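Local structure of hydrolase, haloacid dehalogenase-like family (2FI1) at residues E113-T118 with A122-V127. The protein is probably a metal-dependent hydrolase of the haloacid dehalogenase-like family, many of whose members are phosphatases. Numbering follows the deposited sequence.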
loop_
_atom_site.group_PDB
_atom_site.type_symbol
_atom_site.label_atom_id
_atom_site.label_comp_id
_atom_site.label_asym_id
_atom_site.label_seq_id
_atom_site.Cartn_x
_atom_site.Cartn_y
_atom_site.Cartn_z
ATOM N N GLU A 113 -6.559 3.075 -11.137
ATOM C CA GLU A 113 -5.880 2.316 -12.197
ATOM C C GLU A 113 -5.099 1.137 -11.645
ATOM O O GLU A 113 -5.086 0.059 -12.229
ATOM C CB GLU A 113 -4.897 3.209 -12.962
ATOM C CG GLU A 113 -5.525 4.379 -13.710
ATOM C CD GLU A 113 -4.497 5.386 -14.220
ATOM O OE1 GLU A 113 -3.279 5.079 -14.222
ATOM O OE2 GLU A 113 -4.911 6.494 -14.618
ATOM N N ILE A 114 -4.426 1.344 -10.525
ATOM C CA ILE A 114 -3.666 0.274 -9.892
ATOM C C ILE A 114 -4.586 -0.875 -9.474
ATOM O O ILE A 114 -4.249 -2.040 -9.665
ATOM C CB ILE A 114 -2.884 0.791 -8.664
ATOM C CG1 ILE A 114 -1.843 1.829 -9.105
ATOM C CG2 ILE A 114 -2.216 -0.352 -7.896
ATOM C CD1 ILE A 114 -0.728 1.294 -9.968
ATOM N N LEU A 115 -5.742 -0.549 -8.912
ATOM C CA LEU A 115 -6.702 -1.572 -8.487
ATOM C C LEU A 115 -7.253 -2.366 -9.671
ATOM O O LEU A 115 -7.534 -3.561 -9.551
ATOM C CB LEU A 115 -7.850 -0.925 -7.717
ATOM C CG LEU A 115 -7.463 -0.150 -6.457
ATOM C CD1 LEU A 115 -8.696 0.430 -5.783
ATOM C CD2 LEU A 115 -6.701 -1.044 -5.492
ATOM N N GLU A 116 -7.409 -1.712 -10.814
ATOM C CA GLU A 116 -7.825 -2.397 -12.036
ATOM C C GLU A 116 -6.718 -3.308 -12.571
ATOM O O GLU A 116 -6.956 -4.476 -12.903
ATOM C CB GLU A 116 -8.215 -1.380 -13.114
ATOM C CG GLU A 116 -9.484 -0.607 -12.832
ATOM C CD GLU A 116 -10.726 -1.474 -12.754
ATOM O OE1 GLU A 116 -10.742 -2.572 -13.351
ATOM O OE2 GLU A 116 -11.701 -1.036 -12.107
ATOM N N LYS A 117 -5.501 -2.787 -12.661
ATOM C CA LYS A 117 -4.393 -3.559 -13.203
ATOM C C LYS A 117 -4.087 -4.796 -12.366
ATOM O O LYS A 117 -3.645 -5.812 -12.907
ATOM C CB LYS A 117 -3.137 -2.695 -13.316
ATOM C CG LYS A 117 -3.179 -1.690 -14.446
ATOM C CD LYS A 117 -1.842 -0.988 -14.588
ATOM C CE LYS A 117 -1.929 0.469 -14.235
ATOM N NZ LYS A 117 -2.602 1.202 -15.343
ATOM N N THR A 118 -4.312 -4.715 -11.057
ATOM C CA THR A 118 -4.072 -5.843 -10.150
ATOM C C THR A 118 -5.325 -6.684 -9.884
ATOM O O THR A 118 -5.282 -7.631 -9.090
ATOM C CB THR A 118 -3.494 -5.362 -8.808
ATOM O OG1 THR A 118 -4.401 -4.446 -8.199
ATOM C CG2 THR A 118 -2.146 -4.688 -9.006
ATOM N N ALA A 122 -12.737 -4.985 -7.714
ATOM C CA ALA A 122 -14.032 -5.581 -7.399
ATOM C C ALA A 122 -14.266 -5.797 -5.913
ATOM O O ALA A 122 -15.412 -5.956 -5.494
ATOM C CB ALA A 122 -14.202 -6.899 -8.144
ATOM N N TYR A 123 -13.205 -5.793 -5.109
ATOM C CA TYR A 123 -13.357 -6.045 -3.683
ATOM C C TYR A 123 -13.868 -4.868 -2.870
ATOM O O TYR A 123 -14.394 -5.069 -1.784
ATOM C CB TYR A 123 -12.048 -6.560 -3.067
ATOM C CG TYR A 123 -11.826 -8.002 -3.414
ATOM C CD1 TYR A 123 -12.611 -8.986 -2.825
ATOM C CD2 TYR A 123 -10.903 -8.387 -4.384
ATOM C CE1 TYR A 123 -12.451 -10.312 -3.166
ATOM C CE2 TYR A 123 -10.745 -9.730 -4.730
ATOM C CZ TYR A 123 -11.525 -10.672 -4.122
ATOM O OH TYR A 123 -11.371 -11.988 -4.488
ATOM N N PHE A 124 -13.721 -3.637 -3.375
ATOM C CA PHE A 124 -13.909 -2.467 -2.527
ATOM C C PHE A 124 -15.278 -1.860 -2.640
ATOM O O PHE A 124 -15.718 -1.495 -3.719
ATOM C CB PHE A 124 -12.817 -1.437 -2.814
ATOM C CG PHE A 124 -11.458 -1.972 -2.509
ATOM C CD1 PHE A 124 -10.996 -2.018 -1.205
ATOM C CD2 PHE A 124 -10.685 -2.533 -3.503
ATOM C CE1 PHE A 124 -9.775 -2.571 -0.902
ATOM C CE2 PHE A 124 -9.452 -3.097 -3.203
ATOM C CZ PHE A 124 -9.000 -3.112 -1.888
ATOM N N THR A 125 -15.949 -1.760 -1.503
ATOM C CA THR A 125 -17.231 -1.073 -1.428
ATOM C C THR A 125 -17.056 0.414 -1.719
ATOM O O THR A 125 -17.860 1.012 -2.439
ATOM C CB THR A 125 -17.884 -1.314 -0.066
ATOM O OG1 THR A 125 -18.174 -2.715 0.069
ATOM C CG2 THR A 125 -19.158 -0.504 0.093
ATOM N N GLU A 126 -16.001 1.016 -1.176
ATOM C CA GLU A 126 -15.631 2.380 -1.538
ATOM C C GLU A 126 -14.126 2.554 -1.413
ATOM O O GLU A 126 -13.496 2.027 -0.486
ATOM C CB GLU A 126 -16.357 3.426 -0.686
ATOM C CG GLU A 126 -16.057 4.860 -1.147
ATOM C CD GLU A 126 -16.946 5.937 -0.555
ATOM O OE1 GLU A 126 -18.095 5.663 -0.162
ATOM O OE2 GLU A 126 -16.479 7.091 -0.487
ATOM N N VAL A 127 -13.570 3.272 -2.382
ATOM C CA VAL A 127 -12.171 3.684 -2.396
ATOM C C VAL A 127 -12.141 5.195 -2.192
ATOM O O VAL A 127 -12.744 5.942 -2.977
ATOM C CB VAL A 127 -11.480 3.320 -3.719
ATOM C CG1 VAL A 127 -10.054 3.853 -3.743
ATOM C CG2 VAL A 127 -11.497 1.818 -3.943
#
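The last turn of helix 110-117, which carries Leu115, packs against strand 124-128, which carries Phe124 and Val127; these are the helix and second strand of the beta-alpha-beta unit that begins with strand 100-104. The helix lies over the parallel sheet of a Rossmann-like HAD core, and strand 124-128 is an outermost strand of that sheet. The chain comes out of a 3-10 segment that ends at Tyr123, and the strand itself is broken by a corner at Thr125. Backbone hydrogen bonds pair Thr125 with His101 and Glu126 with Leu103, tying this part of the strand to its neighbour. No hydrogen bond joins 113-118 to 122-127; what holds them is apolar packing of modest extent, 114 Å² summed over both sides.

Leu115 sends one methyl to each partner. With CG anti to the carbonyl carbon (chi1 -59°) and CD1 anti to CA (chi2 -179°), CD1 continues the extended chain toward Val127, and CD2 branches off toward the ring. CD1 meets Val127 CG2 tip to tip at 3.6 Å, while CD2 approaches the Phe124 ring obliquely, 4.1 Å from CE2, the two side chains crossing at about a right angle. On the strand, Val127 CG2 is the branch anti to its own carbonyl carbon. Leu103 of the adjoining strand 100-104 touches both Leu115 and Phe124 and so joins the helix to the sheet, and Val127 also packs on Val111 and Leu112 of helix 110-117.

Where the helix ends, Ile114 O accepts two bonds from a single residue: Thr118 N at 3.0 Å and Thr118 OG1 at 2.8 Å. They arrive from opposite faces of the carbonyl plane, the hydroxyl oxygen tilted 28° from it.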